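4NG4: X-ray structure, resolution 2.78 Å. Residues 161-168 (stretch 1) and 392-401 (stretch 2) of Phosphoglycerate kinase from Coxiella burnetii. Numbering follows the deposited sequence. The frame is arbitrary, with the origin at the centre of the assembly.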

# COMPACT_ATOMS: atom_id res chain seq x y z
N SER A 161 -7.46 16.76 -7.87
CA SER A 161 -7.36 15.74 -8.90
C SER A 161 -7.73 14.32 -8.46
O SER A 161 -7.89 13.43 -9.31
CB SER A 161 -5.93 15.76 -9.49
OG SER A 161 -4.96 15.21 -8.62
N THR A 162 -7.86 14.11 -7.14
CA THR A 162 -8.25 12.80 -6.56
C THR A 162 -9.61 12.78 -5.87
O THR A 162 -10.20 11.70 -5.68
CB THR A 162 -7.26 12.35 -5.48
OG1 THR A 162 -7.36 13.22 -4.35
CG2 THR A 162 -5.83 12.35 -6.01
N ALA A 163 -10.10 13.95 -5.47
CA ALA A 163 -11.29 14.06 -4.65
C ALA A 163 -12.26 15.13 -5.15
O ALA A 163 -13.42 14.85 -5.43
CB ALA A 163 -10.87 14.35 -3.23
N GLY A 164 -11.77 16.37 -5.23
CA GLY A 164 -12.61 17.50 -5.61
C GLY A 164 -13.26 17.34 -6.97
O GLY A 164 -14.47 17.55 -7.11
N VAL A 165 -12.47 16.95 -7.97
CA VAL A 165 -12.99 16.79 -9.33
C VAL A 165 -14.14 15.78 -9.36
O VAL A 165 -15.17 16.04 -10.00
CB VAL A 165 -11.89 16.39 -10.35
CG1 VAL A 165 -11.20 15.11 -9.96
CG2 VAL A 165 -12.50 16.27 -11.73
N ALA A 166 -13.97 14.66 -8.66
CA ALA A 166 -15.01 13.63 -8.59
C ALA A 166 -16.28 14.11 -7.88
O ALA A 166 -17.38 13.63 -8.16
CB ALA A 166 -14.49 12.37 -7.90
N ALA A 167 -16.13 15.07 -6.96
CA ALA A 167 -17.26 15.65 -6.26
C ALA A 167 -18.20 16.38 -7.22
O ALA A 167 -19.43 16.33 -7.03
CB ALA A 167 -16.79 16.58 -5.16
N TYR A 168 -17.64 17.03 -8.24
CA TYR A 168 -18.41 17.90 -9.16
C TYR A 168 -18.44 17.47 -10.65
O TYR A 168 -18.88 18.24 -11.50
CB TYR A 168 -17.85 19.34 -9.09
CG TYR A 168 -17.80 19.92 -7.70
CD1 TYR A 168 -18.97 20.37 -7.07
CD2 TYR A 168 -16.60 20.03 -7.00
CE1 TYR A 168 -18.94 20.92 -5.79
CE2 TYR A 168 -16.55 20.57 -5.71
CZ TYR A 168 -17.74 21.01 -5.11
OH TYR A 168 -17.72 21.55 -3.84
N PRO A 392 -10.98 9.30 0.99
CA PRO A 392 -11.77 10.32 0.28
C PRO A 392 -12.13 9.99 -1.16
O PRO A 392 -13.26 10.26 -1.57
CB PRO A 392 -10.87 11.55 0.31
CG PRO A 392 -10.03 11.37 1.51
CD PRO A 392 -9.81 9.91 1.66
N ALA A 393 -11.20 9.45 -1.92
CA ALA A 393 -11.46 9.13 -3.32
C ALA A 393 -12.60 8.14 -3.44
O ALA A 393 -13.48 8.31 -4.28
CB ALA A 393 -10.22 8.56 -3.97
N ILE A 394 -12.56 7.11 -2.59
CA ILE A 394 -13.54 6.02 -2.61
C ILE A 394 -14.91 6.47 -2.13
O ILE A 394 -15.94 6.08 -2.68
CB ILE A 394 -13.05 4.86 -1.72
CG1 ILE A 394 -11.83 4.18 -2.37
CG2 ILE A 394 -14.17 3.84 -1.50
CD1 ILE A 394 -10.81 3.66 -1.37
N LYS A 395 -14.92 7.30 -1.09
CA LYS A 395 -16.16 7.81 -0.55
C LYS A 395 -16.99 8.44 -1.67
O LYS A 395 -18.14 8.07 -1.88
CB LYS A 395 -15.88 8.84 0.55
CG LYS A 395 -17.06 9.05 1.48
CD LYS A 395 -16.90 10.29 2.35
CE LYS A 395 -17.98 10.35 3.43
NZ LYS A 395 -18.18 11.73 3.98
N ILE A 396 -16.37 9.36 -2.42
CA ILE A 396 -17.08 10.10 -3.45
C ILE A 396 -17.53 9.19 -4.59
O ILE A 396 -18.63 9.38 -5.12
CB ILE A 396 -16.23 11.28 -4.00
CG1 ILE A 396 -15.79 12.20 -2.87
CG2 ILE A 396 -17.04 12.10 -5.03
CD1 ILE A 396 -15.10 13.46 -3.34
N LEU A 397 -16.71 8.21 -4.96
CA LEU A 397 -17.07 7.31 -6.06
C LEU A 397 -18.36 6.53 -5.78
O LEU A 397 -19.15 6.26 -6.69
CB LEU A 397 -15.93 6.35 -6.39
CG LEU A 397 -14.73 6.96 -7.12
CD1 LEU A 397 -13.67 5.90 -7.37
CD2 LEU A 397 -15.14 7.62 -8.42
N THR A 398 -18.57 6.18 -4.51
CA THR A 398 -19.81 5.52 -4.08
C THR A 398 -20.97 6.52 -3.98
O THR A 398 -22.06 6.26 -4.50
CB THR A 398 -19.64 4.82 -2.72
OG1 THR A 398 -19.28 5.80 -1.74
CG2 THR A 398 -18.56 3.74 -2.79
N GLN A 399 -20.73 7.64 -3.30
CA GLN A 399 -21.72 8.73 -3.22
C GLN A 399 -22.37 9.05 -4.57
O GLN A 399 -23.54 9.41 -4.63
CB GLN A 399 -21.08 10.01 -2.70
CG GLN A 399 -20.83 10.07 -1.21
CD GLN A 399 -20.07 11.34 -0.80
OE1 GLN A 399 -20.14 12.36 -1.49
NE2 GLN A 399 -19.34 11.27 0.31
N ARG A 400 -21.58 8.96 -5.64
CA ARG A 400 -22.06 9.23 -6.99
C ARG A 400 -22.77 8.02 -7.60
O ARG A 400 -23.74 8.19 -8.36
CB ARG A 400 -20.89 9.67 -7.88
CG ARG A 400 -20.22 10.98 -7.44
CD ARG A 400 -21.17 12.18 -7.48
NE ARG A 400 -21.90 12.23 -8.74
CZ ARG A 400 -21.37 12.59 -9.91
NH1 ARG A 400 -20.11 12.97 -10.01
NH2 ARG A 400 -22.13 12.57 -10.99
N ALA A 401 -22.30 6.82 -7.29
CA ALA A 401 -22.97 5.58 -7.70
C ALA A 401 -24.41 5.57 -7.22
O ALA A 401 -25.35 5.29 -7.99
CB ALA A 401 -22.23 4.36 -7.15

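How do the two backbones lie against each other? Both stretches are helical, and their axes run nearly parallel, with N-to-C directions only 14° apart and a closest approach of 8.6 Å. At least 229 residues of sequence separate any two that touch, so the chain brings distant segments together here. The spacing is tightest near the start of each stretch, where Ala 163 CA lies 5.1 Å from Ala 393 CA; farther along, Ala 167 CA and Ile 396 CA are 6.2 Å apart. A wider pi-type turn at 161-164 precedes the more regular turns of the first helix, in which Ala 167 N donates to Ala 163 O at 3.1 Å.

What meets where the backbones come closest? The methyl of Ala 393 comes within van der Waals reach of the first helix's backbone, its CB 3.6 Å from Thr 162 O. The Thr 162 side chain is not what meets it: CA-to-CB there points sideways, and its nearest approach to the second stretch is Thr 162 CB to Ala 393 CB, 5.0 Å.

Which side chain fills the space between the helices? Ile 396 does, with 74 Å² covered by the first stretch, the largest share of any residue here. Its CA-to-CB bond points toward the first helix, and with chi1 in m and chi2 in t its CD1 and CG2 methyls spread over Ala 163, Ala 166 and Ala 167, both of them reaching Ala 167. Ile 396 CD1 lies 4.3 Å from Ala 163 CB and 4.0 Å from Ala 167 CB, while Ile 396 CG2 packs 3.8 Å from Ala 166 CB. These are apolar contacts, favoured by dispersion and the exclusion of water. The fit is tight against the backbone as well: Ile 396 CD1 is 3.0 Å from Ala 163 O, a short approach for a carbon and an oxygen that involves no conventional hydrogen bond.

Does anything polar tie the helices together? One weak hydrogen bond does, from Arg 400 NH1 to Ala 166 O at 3.4 Å, with an N-H...acceptor angle of 148°. Arg 400 lies one helical turn beyond Ile 396, and its CA-to-CB bond also points toward the first helix. The carbonyl meets the edge of the guanidinium, near its plane, where the N-H groups are directed. Both CB and O of Ala 166 touch Ile 396 CG2, and the same O accepts the weak bond from Arg 400 NH1. With 330 Å² buried over both sides, the interface is small and mainly apolar, with this single polar link near its C-terminal end.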